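Long-range contact in ancylostoma secreted protein 2 (Necator americanus, PDB 4NUO), which is a secreted hookworm protein of the CAP superfamily that binds zinc or copper through a pair of histidines, its wider function probably lying in parasitism: residues A121-L126 with G147-M152. Sequence-based numbering, arbitrary orientation.
Sequences AWFGEL and GHYTQM. With ZN (zinc ion), chain B.
Glu-125 reaches across from helix 111-129 to the first turn of helix 147-152, where its OE1 takes two backbone N-H groups. The bond from Tyr-149 N to Glu-125 OE1 is nearly straight (2.9 Å, 171° at the hydrogen) and arrives from above the carboxylate plane; that from His-148 N to the same oxygen is strongly bent and weak. The chain is extended beyond CG, which carries the carboxylate out to these amides, and a negative group here would probably interact well with the N-terminal end of the helix dipole.

The other oxygen, Glu-125 OE2, lies 3.1 Å from His-148 ND1, with carboxylate and imidazole planes only 17° apart, but the angle is too poor for a hydrogen bond. ND1 instead donates to a water in the ring plane, which in turn makes a weak bond to Ala-121 O. On the far nitrogen, His-148 NE2 binds the zinc ion at 2.3 Å, together with His-88 and two waters, the two-histidine site of the CAP cavity. Trp-122 flanks the imidazole obliquely, its CD1 3.4 Å from His-148 ND1.

Tyr-149, with CG anti to the backbone N (chi1 165°), brings its ring against Leu-126, whose CB sits over the ring centre in a CH-pi contact. The same tyrosine turns an edge toward the face of Phe-123, the planes steeply inclined. Met-152, extended as far as its sulfur, sets SD between Trp-122 and Phe-123, 3.5 Å from Trp-122 CB.

The two helices cross almost at right angles, with axes 6.8 Å apart. Trp-122 continues onto strands 98-104 and 171-178, its NE1 bonded to Ile-101 O, while Phe-123 and Tyr-149 both rest on Val-45 of helix 28-46.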
loop_
_atom_site.group_PDB
_atom_site.type_symbol
_atom_site.label_atom_id
_atom_site.label_comp_id
_atom_site.label_asym_id
_atom_site.label_seq_id
_atom_site.Cartn_x
_atom_site.Cartn_y
_atom_site.Cartn_z
ATOM N N ALA A 121 7.395 -5.346 3.930
ATOM C CA ALA A 121 8.237 -5.659 2.776
ATOM C C ALA A 121 8.066 -4.610 1.683
ATOM O O ALA A 121 9.050 -4.102 1.124
ATOM C CB ALA A 121 7.923 -7.046 2.234
ATOM N N TRP A 122 6.815 -4.278 1.382
ATOM C CA TRP A 122 6.522 -3.250 0.380
ATOM C C TRP A 122 7.058 -1.884 0.801
ATOM O O TRP A 122 7.753 -1.215 0.029
ATOM C CB TRP A 122 5.013 -3.169 0.115
ATOM C CG TRP A 122 4.416 -4.473 -0.376
ATOM C CD1 TRP A 122 5.043 -5.446 -1.107
ATOM C CD2 TRP A 122 3.083 -4.929 -0.138
ATOM N NE1 TRP A 122 4.169 -6.484 -1.344
ATOM C CE2 TRP A 122 2.967 -6.199 -0.763
ATOM C CE3 TRP A 122 1.974 -4.398 0.524
ATOM C CZ2 TRP A 122 1.771 -6.937 -0.736
ATOM C CZ3 TRP A 122 0.793 -5.131 0.556
ATOM C CH2 TRP A 122 0.703 -6.393 -0.073
ATOM N N PHE A 123 6.739 -1.476 2.022
ATOM C CA PHE A 123 7.159 -0.175 2.517
ATOM C C PHE A 123 8.679 -0.092 2.593
ATOM O O PHE A 123 9.264 0.971 2.356
ATOM C CB PHE A 123 6.543 0.108 3.885
ATOM C CG PHE A 123 6.838 1.485 4.394
ATOM C CD1 PHE A 123 6.068 2.565 3.983
ATOM C CD2 PHE A 123 7.884 1.702 5.273
ATOM C CE1 PHE A 123 6.340 3.844 4.439
ATOM C CE2 PHE A 123 8.167 2.990 5.737
ATOM C CZ PHE A 123 7.395 4.055 5.319
ATOM N N GLY A 124 9.305 -1.223 2.918
ATOM C CA GLY A 124 10.756 -1.313 3.034
ATOM C C GLY A 124 11.534 -0.908 1.800
ATOM O O GLY A 124 12.733 -0.619 1.892
ATOM N N GLU A 125 10.876 -0.885 0.643
ATOM C CA GLU A 125 11.543 -0.443 -0.582
ATOM C C GLU A 125 12.107 0.973 -0.446
ATOM O O GLU A 125 13.170 1.264 -0.987
ATOM C CB GLU A 125 10.619 -0.563 -1.801
ATOM C CG GLU A 125 10.303 -2.013 -2.158
ATOM C CD GLU A 125 9.253 -2.132 -3.244
ATOM O OE1 GLU A 125 8.621 -1.106 -3.569
ATOM O OE2 GLU A 125 9.059 -3.251 -3.769
ATOM N N LEU A 126 11.401 1.838 0.284
ATOM C CA LEU A 126 11.887 3.200 0.541
ATOM C C LEU A 126 13.252 3.219 1.253
ATOM O O LEU A 126 14.204 3.851 0.784
ATOM C CB LEU A 126 10.856 4.010 1.350
ATOM C CG LEU A 126 11.351 5.359 1.892
ATOM C CD1 LEU A 126 11.587 6.334 0.734
ATOM C CD2 LEU A 126 10.347 5.950 2.907
ATOM N N GLY A 147 8.104 0.341 -6.623
ATOM C CA GLY A 147 6.705 0.483 -6.988
ATOM C C GLY A 147 5.694 -0.051 -5.989
ATOM O O GLY A 147 4.520 0.329 -6.039
ATOM N N HIS A 148 6.117 -0.944 -5.096
ATOM C CA HIS A 148 5.221 -1.376 -4.030
ATOM C C HIS A 148 5.106 -0.282 -2.987
ATOM O O HIS A 148 3.993 0.076 -2.569
ATOM C CB HIS A 148 5.711 -2.667 -3.395
ATOM C CG HIS A 148 5.734 -3.824 -4.341
ATOM N ND1 HIS A 148 6.481 -4.949 -4.107
ATOM C CD2 HIS A 148 5.075 -4.029 -5.505
ATOM C CE1 HIS A 148 6.300 -5.807 -5.104
ATOM N NE2 HIS A 148 5.456 -5.269 -5.957
ATOM N N TYR A 149 6.249 0.271 -2.592
ATOM C CA TYR A 149 6.246 1.443 -1.722
ATOM C C TYR A 149 5.435 2.614 -2.290
ATOM O O TYR A 149 4.609 3.192 -1.592
ATOM C CB TYR A 149 7.673 1.921 -1.418
ATOM C CG TYR A 149 7.682 3.313 -0.834
ATOM C CD1 TYR A 149 7.351 3.527 0.498
ATOM C CD2 TYR A 149 7.987 4.423 -1.621
ATOM C CE1 TYR A 149 7.347 4.808 1.043
ATOM C CE2 TYR A 149 7.979 5.704 -1.082
ATOM C CZ TYR A 149 7.664 5.886 0.250
ATOM O OH TYR A 149 7.644 7.157 0.795
ATOM N N THR A 150 5.695 2.990 -3.535
ATOM C CA THR A 150 5.030 4.164 -4.098
ATOM C C THR A 150 3.521 3.988 -4.154
ATOM O O THR A 150 2.780 4.936 -3.937
ATOM C CB THR A 150 5.612 4.581 -5.477
ATOM O OG1 THR A 150 5.427 3.528 -6.429
ATOM C CG2 THR A 150 7.091 4.885 -5.354
ATOM N N GLN A 151 3.060 2.768 -4.398
ATOM C CA GLN A 151 1.627 2.506 -4.362
ATOM C C GLN A 151 1.060 2.605 -2.941
ATOM O O GLN A 151 -0.061 3.097 -2.750
ATOM C CB GLN A 151 1.301 1.136 -4.984
ATOM C CG GLN A 151 -0.169 0.756 -4.875
ATOM C CD GLN A 151 -1.092 1.673 -5.680
ATOM O OE1 GLN A 151 -1.348 1.430 -6.865
ATOM N NE2 GLN A 151 -1.608 2.725 -5.035
ATOM N N MET A 152 1.820 2.147 -1.946
ATOM C CA MET A 152 1.368 2.243 -0.556
ATOM C C MET A 152 1.158 3.681 -0.117
ATOM O O MET A 152 0.243 3.963 0.659
ATOM C CB MET A 152 2.352 1.575 0.414
ATOM C CG MET A 152 2.286 0.072 0.436
ATOM S SD MET A 152 3.309 -0.588 1.758
ATOM C CE MET A 152 2.277 -0.192 3.152
HETATM ZN ZN ZN B . 5.233 -5.670 -8.233
HETATM O O HOH W 1 8.605 -5.354 -1.851
HETATM O O HOH W 2 6.517 -7.790 -8.151
HETATM O O HOH W 3 6.645 -3.979 -9.468
#